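Local coordinates for protein trilobed Protease (Pyrococcus furiosus, PDB 2GOP) that is probably a peptide-cleaving hydrolase, of which this chain forms the seven-bladed beta-propeller domain with an open Velcro ring, at residues V217-A221 and L231-E236. Sequence-based numbering, arbitrary orientation.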
# COMPACT_ATOMS: atom_id res chain seq x y z
N VAL A 217 0.05 -12.79 -12.50
CA VAL A 217 1.44 -12.68 -12.11
C VAL A 217 1.49 -11.73 -10.92
O VAL A 217 0.64 -10.86 -10.78
CB VAL A 217 2.31 -12.18 -13.29
CG1 VAL A 217 2.40 -13.26 -14.38
CG2 VAL A 217 1.77 -10.85 -13.86
N SER A 218 2.49 -11.91 -10.06
CA SER A 218 2.63 -11.08 -8.87
C SER A 218 3.52 -9.85 -9.11
O SER A 218 4.19 -9.37 -8.21
CB SER A 218 3.18 -11.92 -7.72
OG SER A 218 4.26 -12.73 -8.15
N PHE A 219 3.52 -9.33 -10.33
CA PHE A 219 4.24 -8.09 -10.62
C PHE A 219 3.47 -7.29 -11.63
O PHE A 219 2.52 -7.78 -12.22
CB PHE A 219 5.66 -8.37 -11.12
CG PHE A 219 5.74 -9.43 -12.19
CD1 PHE A 219 5.31 -9.16 -13.49
CD2 PHE A 219 6.24 -10.70 -11.90
CE1 PHE A 219 5.37 -10.14 -14.48
CE2 PHE A 219 6.30 -11.68 -12.87
CZ PHE A 219 5.86 -11.41 -14.16
N TYR A 220 3.88 -6.04 -11.82
CA TYR A 220 3.25 -5.18 -12.78
C TYR A 220 4.29 -4.26 -13.42
O TYR A 220 5.37 -4.05 -12.87
CB TYR A 220 2.11 -4.40 -12.12
CG TYR A 220 2.52 -3.59 -10.94
CD1 TYR A 220 2.96 -2.28 -11.10
CD2 TYR A 220 2.47 -4.13 -9.65
CE1 TYR A 220 3.36 -1.52 -10.00
CE2 TYR A 220 2.86 -3.38 -8.56
CZ TYR A 220 3.30 -2.08 -8.74
OH TYR A 220 3.68 -1.32 -7.65
N ALA A 221 3.98 -3.78 -14.61
CA ALA A 221 4.91 -3.00 -15.41
C ALA A 221 5.01 -1.58 -14.87
O ALA A 221 3.98 -0.92 -14.66
CB ALA A 221 4.46 -3.00 -16.90
N LEU A 231 9.48 -4.55 -14.64
CA LEU A 231 8.38 -5.04 -13.83
C LEU A 231 8.75 -4.97 -12.35
O LEU A 231 9.92 -5.17 -11.97
CB LEU A 231 7.99 -6.48 -14.25
CG LEU A 231 7.73 -6.71 -15.75
CD1 LEU A 231 8.05 -8.16 -16.14
CD2 LEU A 231 6.32 -6.36 -16.14
N TYR A 232 7.75 -4.66 -11.53
CA TYR A 232 7.92 -4.47 -10.09
C TYR A 232 6.95 -5.39 -9.35
O TYR A 232 5.76 -5.43 -9.67
CB TYR A 232 7.60 -3.02 -9.77
CG TYR A 232 7.84 -2.56 -8.34
CD1 TYR A 232 9.09 -2.11 -7.94
CD2 TYR A 232 6.80 -2.50 -7.42
CE1 TYR A 232 9.31 -1.64 -6.63
CE2 TYR A 232 7.01 -2.03 -6.13
CZ TYR A 232 8.27 -1.60 -5.74
OH TYR A 232 8.49 -1.14 -4.44
N GLY A 233 7.44 -6.14 -8.37
CA GLY A 233 6.56 -7.01 -7.58
C GLY A 233 7.28 -8.16 -6.91
O GLY A 233 8.46 -8.08 -6.63
N LYS A 234 6.55 -9.24 -6.66
CA LYS A 234 7.10 -10.33 -5.87
C LYS A 234 7.25 -11.61 -6.71
O LYS A 234 6.47 -11.85 -7.63
CB LYS A 234 6.26 -10.55 -4.62
CG LYS A 234 6.37 -9.37 -3.66
CD LYS A 234 5.52 -9.52 -2.41
CE LYS A 234 5.68 -8.32 -1.47
NZ LYS A 234 5.31 -7.03 -2.13
N PRO A 235 8.30 -12.40 -6.40
CA PRO A 235 8.65 -13.60 -7.17
C PRO A 235 7.49 -14.55 -7.46
O PRO A 235 6.62 -14.76 -6.61
CB PRO A 235 9.68 -14.31 -6.28
CG PRO A 235 10.19 -13.29 -5.34
CD PRO A 235 9.26 -12.13 -5.32
N GLU A 236 7.50 -15.10 -8.67
CA GLU A 236 6.66 -16.25 -9.03
C GLU A 236 7.02 -17.40 -8.09
O GLU A 236 8.17 -17.52 -7.67
CB GLU A 236 6.94 -16.64 -10.48
CG GLU A 236 6.19 -17.89 -10.99
CD GLU A 236 6.93 -18.60 -12.13
OE1 GLU A 236 6.25 -19.05 -13.08
OE2 GLU A 236 8.17 -18.70 -12.08
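Y220 and Y232 lie side by side on one sheet face, each placed by its own first torsion. Y220 CG sits between its backbone N and carbonyl carbon, chi1 57°, which brings the end of its ring in toward Y232. Y232 CG is anti to the backbone N, chi1 -174°. The Y220 OH thus comes to 3.3 Å from Y232 CD2. The ring planes meet obliquely, at 61°. Y232 O lies over one face of the Y220 ring, toward its rim. Y232 O also accepts a hydrogen bond from Y220 N at 2.9 Å, and Y232 N gives one back to Y220 O at 2.8 Å. An alanine at Y220 is likely to leave the flank of the Y232 ring and the Y232 carbonyl without this aromatic cover. W200 also meets the Y220 ring, and Y232 OH is bonded to V265 O.

These strands, 219-224 and 229-233, form the antiparallel hairpin that starts the fifth propeller blade. A221 and L231 share the other face of its sheet. L231 CD1 reaches F219 CE1 at 3.7 Å, while L231 CD2 rests on A221 CB. G233 passes close to F219, their CA atoms 4.0 Å apart; a CB at G233 would probably run into S218 O. Beyond the strands, K234 N bonds to S218 O at 2.8 Å. S218 OG lies 2.4 Å from K234 O, doubtfully short for a bond.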